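MmcQ/YjbR family DNA-binding protein (Pseudomonas syringae pv. tomato, PDB 3H9X) is of no firmly established function but probably binds DNA through a fold with a double-wing DNA-binding motif. Local coordinates at residues A[37-42]-A[84-89]; A[60-65]-A[103-108]; A[72-77]-A[90-95]. One frame throughout, in Å; residues are numbered along the deposited sequence.

Contact 1 of 3, residues A[37-42]-A[84-89]; sequences DKWYAL and YHMNKE
The loop joining strands 80-82 and 91-95 of the antiparallel sheet folds back so that its M86 rests on W39 and L42 of strand 39-47. M86 is a selenomethionine. It makes the close contacts from the loop side, with successive atoms of its chain. CG lies 3.8 Å from L42 CD1. SE lies 4.0 Å from the same CD1. The terminal CE goes on to W39, reaching 4.0 Å from CE3 of the indole and approaching the ring obliquely. Bends at chi2 (-68°) and chi3 (-97°) turn the chain from the leucine to the tryptophan. W39 and L42 can share one partner because Y40 and A41 form a classic beta bulge opposite F31. The bulge leaves W39 and L42 both pointing at the loop, while Y40 and A41 point away from it. Y40 meets F113 of helix 102-115 edge to face. Within the loop, N87 OD1 accepts from E89 N at 2.9 Å, an Asx turn that shapes the chain just beyond M86. D63 of strand 58-65 also touches the M86 side chain. Between 37-42 and 84-89 there is no hydrogen bond or ion pair, so what joins these two segments is apolar contact and dispersion.

Contact 2 of 3, residues A[60-65]-A[103-108]; sequences DVIDLK and KEIHSL
L64 and L108 meet at about a right angle where helix 102-115 packs on one face of the antiparallel sheet. The methyl CD2 of L64 does the touching. It lies 3.6 Å from L108 CB and is equally close to L108 C. L64 CG comes within 4.0 Å of L108 O, so the leucine presses on the base of its partner and on the helix backbone, not on the tip. The second pair is looser. CD1 of I62 lies 4.2 Å from I105 CG2. I62 holds this methyl extended from CA, chi2 168°, which sends it out toward the helix. The two strand residues are two apart and face the helix together. The two helix residues are three apart, so both lie on the side of the helix that faces the sheet. I109, one turn on from I105, touches both I62 and L64, and S112 also touches L64. All four residues of the contact are buried and apolar. The other face of the strand carries V61 and D63. On the helix, E104 O takes two donors from the same face of its carbonyl plane: L108 N at 3.2 Å and S107 OG at 2.7 Å, the hydroxyl standing above that plane.

Contact 3 of 3, residues A[72-77]-A[90-95]; sequences GSLRKK and HWITVL
I92 meets R75 and L74 with two different atoms of one branch. Its CD1 lies 3.5 Å from R75 CG and 4.2 Å from R75 CD. Its CG1 lies 4.2 Å from L74 CD2. The arginine therefore takes part through its methylene chain, which crosses the isoleucine obliquely. The guanidinium makes no contact with this strand. CG1 of I92 is placed anti to the carbonyl carbon, chi1 -84°, and chi2 of -60° then folds CD1 over toward the arginine. R75 bends about its CG-CD bond (chi3 60°), between the two methylenes that meet I92, and this turns NE off the line of the chain. The contact sets the short helix that begins at 71 and the turn L74 to K77 against strand 91-95, next to the edge strand 80-82 of the antiparallel sheet. The chain passes from this turn through strand 80-82 before it returns as strand 91-95. The type I beta turn holds both touching residues at its start. K77 N bonds to L74 O at 2.7 Å, and K76 N bonds to S73 O at 3.2 Å. S73 OG bonds back to L70 O. Around this shell, V66 touches both L74 and I92. I80 packs on I92, and P82 touches R75. The backbone of I92 is paired with L64 on the neighbouring strand. K77 NZ makes a long, weak ion pair with E104 of helix 102-115.

How the contacts relate
All three contacts reach the same antiparallel sheet, each with one segment on a strand of it. The centre of contact 1 lies 12 Å from those of contacts 2 and 3, which are 9 Å apart. Strand 58-65 of contact 2 runs between the strands of the other two. L42 O probably accepts from D63 N at 2.7 Å, and I62 O from V94 N at 2.8 Å. T93 ties all three together: its OG1 is 2.7 Å from D63 OD1 and 2.8 Å from Y84 N. W91, from the strand of contact 3, reaches the M86 methyl of contact 1, with CZ2 3.4 Å from CE. Contact 3 is nested inside the chain loop that contact 2 closes. Together they join loop, helices and strands of the fold that probably serves DNA binding.

Contact 1 of 3, residues A[37-42]-A[84-89]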
loop_
_atom_site.group_PDB
_atom_site.type_symbol
_atom_site.label_atom_id
_atom_site.label_comp_id
_atom_site.label_asym_id
_atom_site.label_seq_id
_atom_site.Cartn_x
_atom_site.Cartn_y
_atom_site.Cartn_z
ATOM N N ASP A 37 0.101 -13.380 -11.012
ATOM C CA ASP A 37 -0.848 -12.276 -11.003
ATOM C C ASP A 37 -1.285 -11.920 -9.573
ATOM O O ASP A 37 -2.387 -11.407 -9.357
ATOM C CB ASP A 37 -2.077 -12.640 -11.848
ATOM C CG ASP A 37 -1.732 -12.934 -13.307
ATOM O OD1 ASP A 37 -2.647 -13.339 -14.064
ATOM O OD2 ASP A 37 -0.554 -12.762 -13.707
ATOM N N LYS A 38 -0.424 -12.189 -8.595
ATOM C CA LYS A 38 -0.755 -11.873 -7.211
ATOM C C LYS A 38 -0.403 -10.429 -6.858
ATOM O O LYS A 38 0.712 -9.962 -7.116
ATOM C CB LYS A 38 -0.049 -12.830 -6.244
ATOM C CG LYS A 38 -0.557 -14.258 -6.305
ATOM C CD LYS A 38 -0.063 -15.082 -5.133
ATOM C CE LYS A 38 -0.635 -16.493 -5.196
ATOM N NZ LYS A 38 -0.482 -17.259 -3.919
ATOM N N TRP A 39 -1.373 -9.731 -6.273
ATOM C CA TRP A 39 -1.217 -8.338 -5.868
ATOM C C TRP A 39 -0.265 -8.266 -4.699
ATOM O O TRP A 39 -0.369 -9.068 -3.777
ATOM C CB TRP A 39 -2.557 -7.762 -5.412
ATOM C CG TRP A 39 -3.615 -7.710 -6.460
ATOM C CD1 TRP A 39 -3.561 -8.242 -7.726
ATOM C CD2 TRP A 39 -4.888 -7.075 -6.347
ATOM N NE1 TRP A 39 -4.718 -7.969 -8.400
ATOM C CE2 TRP A 39 -5.554 -7.255 -7.577
ATOM C CE3 TRP A 39 -5.536 -6.365 -5.322
ATOM C CZ2 TRP A 39 -6.838 -6.754 -7.812
ATOM C CZ3 TRP A 39 -6.809 -5.867 -5.558
ATOM C CH2 TRP A 39 -7.445 -6.065 -6.792
ATOM N N TYR A 40 0.654 -7.306 -4.725
ATOM C CA TYR A 40 1.591 -7.143 -3.623
ATOM C C TYR A 40 1.602 -5.688 -3.164
ATOM O O TYR A 40 2.308 -5.326 -2.239
ATOM C CB TYR A 40 2.996 -7.621 -4.049
ATOM C CG TYR A 40 3.720 -6.745 -5.057
ATOM C CD1 TYR A 40 4.400 -5.596 -4.648
ATOM C CD2 TYR A 40 3.728 -7.065 -6.416
ATOM C CE1 TYR A 40 5.071 -4.778 -5.567
ATOM C CE2 TYR A 40 4.398 -6.249 -7.347
ATOM C CZ TYR A 40 5.067 -5.103 -6.910
ATOM O OH TYR A 40 5.710 -4.268 -7.803
ATOM N N ALA A 41 0.775 -4.878 -3.817
ATOM C CA ALA A 41 0.660 -3.453 -3.537
ATOM C C ALA A 41 -0.649 -2.881 -4.106
ATOM O O ALA A 41 -0.977 -3.101 -5.277
ATOM C CB ALA A 41 1.851 -2.721 -4.142
ATOM N N LEU A 42 -1.388 -2.150 -3.269
ATOM C CA LEU A 42 -2.658 -1.530 -3.657
ATOM C C LEU A 42 -2.599 -0.025 -3.371
ATOM O O LEU A 42 -2.635 0.408 -2.215
ATOM C CB LEU A 42 -3.811 -2.128 -2.850
ATOM C CG LEU A 42 -5.202 -2.314 -3.474
ATOM C CD1 LEU A 42 -6.203 -2.418 -2.336
ATOM C CD2 LEU A 42 -5.583 -1.174 -4.396
ATOM N N TYR A 84 -7.274 -1.424 4.628
ATOM C CA TYR A 84 -8.503 -0.871 4.093
ATOM C C TYR A 84 -8.834 -1.588 2.789
ATOM O O TYR A 84 -8.017 -1.616 1.875
ATOM C CB TYR A 84 -8.329 0.616 3.818
ATOM C CG TYR A 84 -9.564 1.256 3.235
ATOM C CD1 TYR A 84 -10.697 1.469 4.019
ATOM C CD2 TYR A 84 -9.610 1.623 1.887
ATOM C CE1 TYR A 84 -11.846 2.029 3.478
ATOM C CE2 TYR A 84 -10.754 2.180 1.333
ATOM C CZ TYR A 84 -11.868 2.378 2.135
ATOM O OH TYR A 84 -13.015 2.896 1.589
ATOM N N HIS A 85 -10.039 -2.149 2.713
ATOM C CA HIS A 85 -10.516 -2.891 1.542
ATOM C C HIS A 85 -9.752 -4.193 1.311
ATOM O O HIS A 85 -9.876 -4.817 0.257
ATOM C CB HIS A 85 -10.446 -2.049 0.254
ATOM C CG HIS A 85 -11.674 -1.228 -0.019
ATOM N ND1 HIS A 85 -11.959 -0.722 -1.271
ATOM C CD2 HIS A 85 -12.645 -0.766 0.803
ATOM C CE1 HIS A 85 -13.051 0.022 -1.205
ATOM N NE2 HIS A 85 -13.485 0.012 0.042
HETATM N N MSE A 86 -8.959 -4.600 2.293
HETATM C CA MSE A 86 -8.214 -5.840 2.185
HETATM C C MSE A 86 -8.343 -6.554 3.509
HETATM O O MSE A 86 -8.848 -5.978 4.472
HETATM C CB MSE A 86 -6.741 -5.569 1.875
HETATM C CG MSE A 86 -6.503 -4.914 0.522
HETATM SE SE MSE A 86 -6.916 -6.098 -0.964
HETATM C CE MSE A 86 -5.116 -6.750 -1.327
ATOM N N ASN A 87 -7.888 -7.801 3.556
ATOM C CA ASN A 87 -7.959 -8.613 4.766
ATOM C C ASN A 87 -7.078 -8.040 5.868
ATOM O O ASN A 87 -5.860 -7.921 5.706
ATOM C CB ASN A 87 -7.539 -10.040 4.447
ATOM C CG ASN A 87 -7.715 -10.962 5.617
ATOM O OD1 ASN A 87 -6.971 -10.907 6.597
ATOM N ND2 ASN A 87 -8.719 -11.817 5.532
ATOM N N LYS A 88 -7.680 -7.714 7.005
ATOM C CA LYS A 88 -6.919 -7.101 8.081
ATOM C C LYS A 88 -5.844 -7.950 8.777
ATOM O O LYS A 88 -4.898 -7.403 9.355
ATOM C CB LYS A 88 -7.892 -6.512 9.108
ATOM C CG LYS A 88 -8.995 -5.642 8.499
ATOM C CD LYS A 88 -9.278 -4.448 9.416
ATOM C CE LYS A 88 -10.711 -3.873 9.282
ATOM N NZ LYS A 88 -11.822 -4.749 9.888
ATOM N N GLU A 89 -5.967 -9.274 8.719
ATOM C CA GLU A 89 -4.986 -10.138 9.366
ATOM C C GLU A 89 -3.749 -10.378 8.505
ATOM O O GLU A 89 -2.735 -10.899 8.978
ATOM C CB GLU A 89 -5.637 -11.470 9.728
ATOM C CG GLU A 89 -6.690 -11.354 10.806
ATOM C CD GLU A 89 -7.524 -12.605 10.935
ATOM O OE1 GLU A 89 -6.936 -13.693 11.152
ATOM O OE2 GLU A 89 -8.768 -12.499 10.813
#

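Contact 2 of 3, residues A[60-65]-A[103-108]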
loop_
_atom_site.group_PDB
_atom_site.type_symbol
_atom_site.label_atom_id
_atom_site.label_comp_id
_atom_site.label_asym_id
_atom_site.label_seq_id
_atom_site.Cartn_x
_atom_site.Cartn_y
_atom_site.Cartn_z
ATOM N N ASP A 60 -3.612 9.577 0.174
ATOM C CA ASP A 60 -3.148 8.540 -0.738
ATOM C C ASP A 60 -2.458 7.497 0.115
ATOM O O ASP A 60 -1.528 7.815 0.851
ATOM C CB ASP A 60 -2.174 9.094 -1.778
ATOM C CG ASP A 60 -2.869 9.513 -3.063
ATOM O OD1 ASP A 60 -4.109 9.712 -3.029
ATOM O OD2 ASP A 60 -2.169 9.648 -4.100
ATOM N N VAL A 61 -2.919 6.253 0.009
ATOM C CA VAL A 61 -2.378 5.151 0.801
ATOM C C VAL A 61 -2.022 3.942 -0.071
ATOM O O VAL A 61 -2.516 3.808 -1.182
ATOM C CB VAL A 61 -3.414 4.724 1.918
ATOM C CG1 VAL A 61 -3.900 5.954 2.659
ATOM C CG2 VAL A 61 -4.618 3.988 1.302
ATOM N N ILE A 62 -1.136 3.087 0.429
ATOM C CA ILE A 62 -0.789 1.871 -0.288
ATOM C C ILE A 62 -0.987 0.719 0.675
ATOM O O ILE A 62 -0.678 0.823 1.867
ATOM C CB ILE A 62 0.664 1.813 -0.770
ATOM C CG1 ILE A 62 1.599 2.130 0.384
ATOM C CG2 ILE A 62 0.844 2.713 -1.975
ATOM C CD1 ILE A 62 3.031 1.826 0.104
ATOM N N ASP A 63 -1.527 -0.377 0.155
ATOM C CA ASP A 63 -1.755 -1.569 0.949
ATOM C C ASP A 63 -0.681 -2.562 0.591
ATOM O O ASP A 63 -0.404 -2.799 -0.587
ATOM C CB ASP A 63 -3.138 -2.126 0.671
ATOM C CG ASP A 63 -4.188 -1.493 1.557
ATOM O OD1 ASP A 63 -4.048 -0.298 1.910
ATOM O OD2 ASP A 63 -5.166 -2.178 1.897
ATOM N N LEU A 64 -0.075 -3.122 1.631
ATOM C CA LEU A 64 1.016 -4.077 1.505
ATOM C C LEU A 64 0.722 -5.325 2.317
ATOM O O LEU A 64 0.049 -5.256 3.335
ATOM C CB LEU A 64 2.316 -3.419 1.990
ATOM C CG LEU A 64 3.218 -2.692 0.979
ATOM C CD1 LEU A 64 2.407 -1.925 -0.043
ATOM C CD2 LEU A 64 4.160 -1.765 1.730
ATOM N N LYS A 65 1.219 -6.471 1.872
ATOM C CA LYS A 65 0.978 -7.721 2.594
ATOM C C LYS A 65 2.108 -7.986 3.573
ATOM O O LYS A 65 3.277 -7.786 3.261
ATOM C CB LYS A 65 0.869 -8.876 1.602
ATOM C CG LYS A 65 0.355 -10.189 2.170
ATOM C CD LYS A 65 0.370 -11.254 1.068
ATOM C CE LYS A 65 -0.926 -12.055 1.005
ATOM N NZ LYS A 65 -1.280 -12.706 2.299
ATOM N N LYS A 103 12.559 4.730 3.396
ATOM C CA LYS A 103 13.378 3.524 3.566
ATOM C C LYS A 103 12.536 2.404 4.158
ATOM O O LYS A 103 12.502 1.299 3.609
ATOM C CB LYS A 103 14.595 3.783 4.466
ATOM C CG LYS A 103 15.640 2.646 4.423
ATOM C CD LYS A 103 16.743 2.822 5.489
ATOM C CE LYS A 103 16.188 2.519 6.891
ATOM N NZ LYS A 103 17.068 2.919 8.056
ATOM N N GLU A 104 11.864 2.694 5.276
ATOM C CA GLU A 104 11.005 1.714 5.955
ATOM C C GLU A 104 9.903 1.248 4.997
ATOM O O GLU A 104 9.503 0.086 5.016
ATOM C CB GLU A 104 10.374 2.339 7.195
ATOM C CG GLU A 104 9.404 1.425 7.947
ATOM C CD GLU A 104 10.076 0.213 8.594
ATOM O OE1 GLU A 104 10.996 0.421 9.453
ATOM O OE2 GLU A 104 9.675 -0.945 8.255
ATOM N N ILE A 105 9.416 2.162 4.162
ATOM C CA ILE A 105 8.401 1.807 3.190
ATOM C C ILE A 105 8.983 0.887 2.115
ATOM O O ILE A 105 8.343 -0.084 1.731
ATOM C CB ILE A 105 7.812 3.054 2.497
ATOM C CG1 ILE A 105 6.962 3.856 3.485
ATOM C CG2 ILE A 105 6.978 2.636 1.292
ATOM C CD1 ILE A 105 6.486 5.189 2.946
ATOM N N HIS A 106 10.184 1.182 1.619
ATOM C CA HIS A 106 10.790 0.341 0.577
ATOM C C HIS A 106 10.930 -1.099 1.018
ATOM O O HIS A 106 10.705 -2.015 0.225
ATOM C CB HIS A 106 12.168 0.871 0.174
ATOM C CG HIS A 106 12.113 2.159 -0.578
ATOM N ND1 HIS A 106 13.183 3.021 -0.658
ATOM C CD2 HIS A 106 11.092 2.760 -1.237
ATOM C CE1 HIS A 106 12.823 4.103 -1.325
ATOM N NE2 HIS A 106 11.560 3.970 -1.686
ATOM N N SER A 107 11.308 -1.298 2.280
ATOM C CA SER A 107 11.479 -2.643 2.809
ATOM C C SER A 107 10.129 -3.349 2.901
ATOM O O SER A 107 10.029 -4.538 2.576
ATOM C CB SER A 107 12.163 -2.599 4.179
ATOM O OG SER A 107 11.419 -1.837 5.105
ATOM N N LEU A 108 9.094 -2.619 3.327
ATOM C CA LEU A 108 7.738 -3.174 3.429
ATOM C C LEU A 108 7.239 -3.561 2.026
ATOM O O LEU A 108 6.612 -4.615 1.847
ATOM C CB LEU A 108 6.796 -2.156 4.088
ATOM C CG LEU A 108 7.041 -1.890 5.587
ATOM C CD1 LEU A 108 6.249 -0.675 6.062
ATOM C CD2 LEU A 108 6.656 -3.101 6.390
#

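Contact 3 of 3, residues A[72-77]-A[90-95]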
loop_
_atom_site.group_PDB
_atom_site.type_symbol
_atom_site.label_atom_id
_atom_site.label_comp_id
_atom_site.label_asym_id
_atom_site.label_seq_id
_atom_site.Cartn_x
_atom_site.Cartn_y
_atom_site.Cartn_z
ATOM N N GLY A 72 0.043 -6.626 14.140
ATOM C CA GLY A 72 -0.216 -5.969 15.405
ATOM C C GLY A 72 0.822 -4.920 15.753
ATOM O O GLY A 72 0.465 -3.810 16.150
ATOM N N SER A 73 2.102 -5.270 15.605
ATOM C CA SER A 73 3.222 -4.370 15.901
ATOM C C SER A 73 3.382 -3.223 14.893
ATOM O O SER A 73 3.626 -2.076 15.271
ATOM C CB SER A 73 4.517 -5.177 15.977
ATOM O OG SER A 73 4.677 -5.978 14.823
ATOM N N LEU A 74 3.255 -3.536 13.609
ATOM C CA LEU A 74 3.358 -2.518 12.575
ATOM C C LEU A 74 2.285 -1.458 12.780
ATOM O O LEU A 74 2.594 -0.277 12.831
ATOM C CB LEU A 74 3.190 -3.147 11.196
ATOM C CG LEU A 74 4.444 -3.290 10.326
ATOM C CD1 LEU A 74 5.558 -3.952 11.119
ATOM C CD2 LEU A 74 4.122 -4.107 9.076
ATOM N N ARG A 75 1.026 -1.884 12.904
ATOM C CA ARG A 75 -0.100 -0.964 13.098
ATOM C C ARG A 75 0.086 0.017 14.234
ATOM O O ARG A 75 -0.618 1.017 14.300
ATOM C CB ARG A 75 -1.397 -1.744 13.330
ATOM C CG ARG A 75 -2.017 -2.293 12.059
ATOM C CD ARG A 75 -3.182 -3.238 12.328
ATOM N NE ARG A 75 -4.285 -2.623 13.060
ATOM C CZ ARG A 75 -5.419 -3.252 13.353
ATOM N NH1 ARG A 75 -5.604 -4.506 12.970
ATOM N NH2 ARG A 75 -6.361 -2.633 14.046
ATOM N N LYS A 76 1.029 -0.280 15.124
ATOM C CA LYS A 76 1.325 0.569 16.276
ATOM C C LYS A 76 2.207 1.744 15.859
ATOM O O LYS A 76 2.284 2.758 16.560
ATOM C CB LYS A 76 2.026 -0.248 17.380
ATOM C CG LYS A 76 1.099 -0.718 18.521
ATOM C CD LYS A 76 1.625 -1.966 19.255
ATOM C CE LYS A 76 3.045 -1.787 19.804
ATOM N NZ LYS A 76 3.676 -3.122 20.164
ATOM N N LYS A 77 2.882 1.609 14.723
ATOM C CA LYS A 77 3.723 2.698 14.259
ATOM C C LYS A 77 2.846 3.822 13.729
ATOM O O LYS A 77 1.672 3.613 13.389
ATOM C CB LYS A 77 4.685 2.241 13.151
ATOM C CG LYS A 77 5.851 1.450 13.660
ATOM C CD LYS A 77 6.875 1.208 12.584
ATOM C CE LYS A 77 8.060 0.454 13.161
ATOM N NZ LYS A 77 9.138 0.280 12.152
ATOM N N HIS A 90 -3.828 -9.987 7.237
ATOM C CA HIS A 90 -2.713 -10.176 6.319
ATOM C C HIS A 90 -2.233 -8.899 5.635
ATOM O O HIS A 90 -1.107 -8.859 5.106
ATOM C CB HIS A 90 -3.097 -11.199 5.265
ATOM C CG HIS A 90 -3.219 -12.584 5.802
ATOM N ND1 HIS A 90 -2.127 -13.397 6.009
ATOM C CD2 HIS A 90 -4.299 -13.285 6.214
ATOM C CE1 HIS A 90 -2.530 -14.545 6.523
ATOM N NE2 HIS A 90 -3.843 -14.503 6.657
ATOM N N TRP A 91 -3.074 -7.864 5.641
ATOM C CA TRP A 91 -2.697 -6.614 4.995
ATOM C C TRP A 91 -2.560 -5.432 5.943
ATOM O O TRP A 91 -3.083 -5.432 7.057
ATOM C CB TRP A 91 -3.659 -6.277 3.840
ATOM C CG TRP A 91 -3.559 -7.265 2.679
ATOM C CD1 TRP A 91 -4.048 -8.542 2.648
ATOM C CD2 TRP A 91 -2.845 -7.085 1.445
ATOM N NE1 TRP A 91 -3.678 -9.167 1.485
ATOM C CE2 TRP A 91 -2.937 -8.297 0.728
ATOM C CE3 TRP A 91 -2.128 -6.021 0.880
ATOM C CZ2 TRP A 91 -2.344 -8.473 -0.530
ATOM C CZ3 TRP A 91 -1.537 -6.195 -0.373
ATOM C CH2 TRP A 91 -1.648 -7.411 -1.060
ATOM N N ILE A 92 -1.827 -4.433 5.460
ATOM C CA ILE A 92 -1.502 -3.208 6.169
ATOM C C ILE A 92 -1.725 -2.046 5.231
ATOM O O ILE A 92 -1.526 -2.178 4.031
ATOM C CB ILE A 92 -0.024 -3.264 6.583
ATOM C CG1 ILE A 92 0.089 -4.028 7.881
ATOM C CG2 ILE A 92 0.552 -1.904 6.775
ATOM C CD1 ILE A 92 -0.706 -3.370 8.963
ATOM N N THR A 93 -2.153 -0.912 5.770
ATOM C CA THR A 93 -2.381 0.269 4.940
ATOM C C THR A 93 -1.385 1.333 5.374
ATOM O O THR A 93 -1.430 1.789 6.508
ATOM C CB THR A 93 -3.825 0.831 5.108
ATOM O OG1 THR A 93 -4.772 -0.078 4.532
ATOM C CG2 THR A 93 -3.960 2.191 4.425
ATOM N N VAL A 94 -0.477 1.716 4.481
ATOM C CA VAL A 94 0.515 2.735 4.814
ATOM C C VAL A 94 0.108 4.060 4.192
ATOM O O VAL A 94 -0.204 4.151 3.006
ATOM C CB VAL A 94 1.953 2.352 4.339
ATOM C CG1 VAL A 94 2.947 3.424 4.771
ATOM C CG2 VAL A 94 2.363 1.015 4.936
ATOM N N LEU A 95 0.111 5.093 5.016
ATOM C CA LEU A 95 -0.273 6.411 4.561
ATOM C C LEU A 95 0.883 7.128 3.848
ATOM O O LEU A 95 1.945 7.332 4.442
ATOM C CB LEU A 95 -0.774 7.205 5.764
ATOM C CG LEU A 95 -1.305 8.613 5.560
ATOM C CD1 LEU A 95 -0.160 9.593 5.614
ATOM C CD2 LEU A 95 -2.076 8.692 4.243
#